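PDB 5CXX: ferulic acid esterase, AmCE1/Fae1A from Anaeromyces mucronatus, which probably hydrolyses feruloyl esters, as a carbohydrate esterase family 1 enzyme of the alpha/beta-hydrolase fold, and is bound here to ferulic acid. Local coordinates for residues I29-K34 / M134-E139. Sequence-based numbering, arbitrary orientation.
Sequences ITYYSK and MPYMEE. With SO4 (sulfate ion), chain E.
Tyr136 reaches from helix 125-140 to strand 26-33 and meets Ile29 and Tyr31 there. Its CB points toward the strand, and CG lies opposite the backbone N (chi1 -174°), which extends the ring away from the helix. Along one side of the ring, CD2 and CE2 of Tyr136 come to CB of Tyr31; CE2 of Tyr136 is the nearer, 3.6 Å from CB of Tyr31. The edge of the Tyr31 ring is turned toward the face of the Tyr136 ring. This is a tilted edge-to-face pair, with the Tyr31 and Tyr136 ring centroids 5.7 Å apart and planes at 50°. Further out, CE1 and CZ of Tyr136 pack on CG2 of Ile29, with CZ 3.8 Å from that methyl. OH of Tyr136 lies 3.4 Å from CG2 of Ile29. OH of Tyr136 donates to a water oxygen 2.7 Å away. That water in turn donates to O of Thr30 and to O4 of a sulfate, so it links the tyrosine tip to the strand backbone. The sulfate probably comes from the crystallisation liquor. Sulfate O2 accepts a hydrogen bond from N of Tyr32 at 2.7 Å, and sulfate O1 lies at the edge of the Tyr136 ring, near the ring plane. With an alanine at Tyr136, CB of Tyr31 and CG2 of Ile29 would probably lose their aromatic cover and the water its hydroxyl partner. Beyond CB the Tyr31 side chain leads away from Tyr136 and touches Val132 and Ile133; its OH is hydrogen-bonded to Glu128 OE2 and Arg40 NH1. Tyr136 also stacks on His140 and touches Met42. The contact thus packs helix 125-140 against strand 26-33, which is outermost in the mixed central sheet and pairs antiparallel with strand 38-45.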
loop_
_atom_site.group_PDB
_atom_site.type_symbol
_atom_site.label_atom_id
_atom_site.label_comp_id
_atom_site.label_asym_id
_atom_site.label_seq_id
_atom_site.Cartn_x
_atom_site.Cartn_y
_atom_site.Cartn_z
ATOM N N ILE A 29 18.096 1.364 0.779
ATOM C CA ILE A 29 18.783 0.170 0.352
ATOM C C ILE A 29 18.852 0.103 -1.161
ATOM O O ILE A 29 17.839 0.340 -1.857
ATOM C CB ILE A 29 18.015 -1.095 0.908
ATOM C CG1 ILE A 29 17.948 -1.057 2.457
ATOM C CG2 ILE A 29 18.617 -2.412 0.347
ATOM C CD1 ILE A 29 19.271 -0.813 3.116
ATOM N N THR A 30 20.028 -0.229 -1.710
ATOM C CA THR A 30 20.236 -0.435 -3.136
ATOM C C THR A 30 20.391 -1.930 -3.369
ATOM O O THR A 30 21.197 -2.580 -2.649
ATOM C CB THR A 30 21.508 0.344 -3.608
ATOM O OG1 THR A 30 21.324 1.728 -3.269
ATOM C CG2 THR A 30 21.646 0.289 -5.118
ATOM N N TYR A 31 19.659 -2.481 -4.332
ATOM C CA TYR A 31 19.646 -3.940 -4.513
ATOM C C TYR A 31 19.419 -4.243 -6.000
ATOM O O TYR A 31 18.852 -3.413 -6.760
ATOM C CB TYR A 31 18.548 -4.644 -3.657
ATOM C CG TYR A 31 17.154 -4.275 -4.121
ATOM C CD1 TYR A 31 16.562 -3.070 -3.698
ATOM C CD2 TYR A 31 16.475 -5.097 -5.032
ATOM C CE1 TYR A 31 15.244 -2.674 -4.179
ATOM C CE2 TYR A 31 15.170 -4.738 -5.482
ATOM C CZ TYR A 31 14.610 -3.515 -5.086
ATOM O OH TYR A 31 13.346 -3.229 -5.588
ATOM N N TYR A 32 19.884 -5.395 -6.462
ATOM C CA TYR A 32 19.741 -5.671 -7.898
ATOM C C TYR A 32 18.439 -6.425 -8.180
ATOM O O TYR A 32 18.183 -7.407 -7.510
ATOM C CB TYR A 32 20.955 -6.497 -8.435
ATOM C CG TYR A 32 20.902 -6.673 -9.939
ATOM C CD1 TYR A 32 21.367 -5.678 -10.805
ATOM C CD2 TYR A 32 20.290 -7.793 -10.512
ATOM C CE1 TYR A 32 21.220 -5.806 -12.169
ATOM C CE2 TYR A 32 20.141 -7.945 -11.833
ATOM C CZ TYR A 32 20.624 -6.919 -12.722
ATOM O OH TYR A 32 20.503 -7.070 -14.077
ATOM N N SER A 33 17.724 -5.996 -9.213
ATOM C CA SER A 33 16.457 -6.669 -9.615
ATOM C C SER A 33 16.626 -7.389 -10.957
ATOM O O SER A 33 16.861 -6.767 -11.995
ATOM C CB SER A 33 15.355 -5.615 -9.769
ATOM O OG SER A 33 14.245 -6.242 -10.470
ATOM N N LYS A 34 16.451 -8.716 -10.913
ATOM C CA LYS A 34 16.373 -9.462 -12.163
ATOM C C LYS A 34 15.103 -9.139 -12.996
ATOM O O LYS A 34 15.045 -9.552 -14.158
ATOM C CB LYS A 34 16.449 -10.978 -11.917
ATOM C CG LYS A 34 15.296 -11.485 -11.085
ATOM C CD LYS A 34 15.536 -12.996 -10.745
ATOM C CE LYS A 34 14.366 -13.498 -9.880
ATOM N NZ LYS A 34 14.718 -14.876 -9.376
ATOM N N MET A 134 10.522 -9.424 -1.831
ATOM C CA MET A 134 10.193 -10.319 -0.729
ATOM C C MET A 134 11.331 -11.275 -0.403
ATOM O O MET A 134 11.700 -11.440 0.774
ATOM C CB MET A 134 8.891 -11.090 -1.014
ATOM C CG MET A 134 7.735 -10.224 -0.773
ATOM S SD MET A 134 6.234 -11.074 -1.280
ATOM C CE MET A 134 5.894 -11.950 0.222
ATOM N N PRO A 135 11.971 -11.906 -1.432
ATOM C CA PRO A 135 13.145 -12.734 -1.078
ATOM C C PRO A 135 14.290 -11.900 -0.472
ATOM O O PRO A 135 14.989 -12.368 0.429
ATOM C CB PRO A 135 13.567 -13.351 -2.427
ATOM C CG PRO A 135 12.262 -13.370 -3.240
ATOM C CD PRO A 135 11.517 -12.147 -2.830
ATOM N N TYR A 136 14.498 -10.672 -0.951
ATOM C CA TYR A 136 15.560 -9.849 -0.360
ATOM C C TYR A 136 15.310 -9.649 1.142
ATOM O O TYR A 136 16.197 -9.779 1.976
ATOM C CB TYR A 136 15.595 -8.504 -1.084
ATOM C CG TYR A 136 16.772 -7.660 -0.621
ATOM C CD1 TYR A 136 16.664 -6.871 0.536
ATOM C CD2 TYR A 136 17.975 -7.636 -1.350
ATOM C CE1 TYR A 136 17.778 -6.108 0.995
ATOM C CE2 TYR A 136 19.049 -6.883 -0.915
ATOM C CZ TYR A 136 18.949 -6.147 0.265
ATOM O OH TYR A 136 20.059 -5.422 0.682
ATOM N N MET A 137 14.070 -9.290 1.467
ATOM C CA MET A 137 13.735 -9.031 2.876
ATOM C C MET A 137 13.953 -10.260 3.710
ATOM O O MET A 137 14.472 -10.142 4.830
ATOM C CB MET A 137 12.263 -8.567 3.013
ATOM C CG MET A 137 12.014 -7.170 2.400
ATOM S SD MET A 137 13.111 -5.857 3.058
ATOM C CE MET A 137 12.584 -5.855 4.816
ATOM N N GLU A 138 13.560 -11.425 3.176
ATOM C CA GLU A 138 13.740 -12.704 3.946
ATOM C C GLU A 138 15.219 -13.016 4.171
ATOM O O GLU A 138 15.640 -13.516 5.237
ATOM C CB GLU A 138 13.045 -13.871 3.231
ATOM C CG GLU A 138 12.967 -15.082 4.221
ATOM C CD GLU A 138 12.189 -16.286 3.712
ATOM O OE1 GLU A 138 11.504 -16.171 2.677
ATOM O OE2 GLU A 138 12.266 -17.362 4.383
ATOM N N GLU A 139 16.043 -12.686 3.186
ATOM C CA GLU A 139 17.478 -12.986 3.293
ATOM C C GLU A 139 18.223 -12.028 4.211
ATOM O O GLU A 139 19.236 -12.424 4.823
ATOM C CB GLU A 139 18.072 -12.944 1.879
ATOM C CG GLU A 139 19.605 -13.155 1.757
ATOM C CD GLU A 139 20.064 -14.567 2.163
ATOM O OE1 GLU A 139 19.474 -15.563 1.676
ATOM O OE2 GLU A 139 21.051 -14.684 2.932
HETATM S S SO4 E . 21.959 -7.722 -3.981
HETATM O O1 SO4 E . 20.783 -8.630 -3.823
HETATM O O2 SO4 E . 21.690 -6.703 -4.954
HETATM O O3 SO4 E . 23.047 -8.566 -4.463
HETATM O O4 SO4 E . 22.395 -7.044 -2.734
HETATM O O HOH W 1 21.799 -4.773 -1.322
#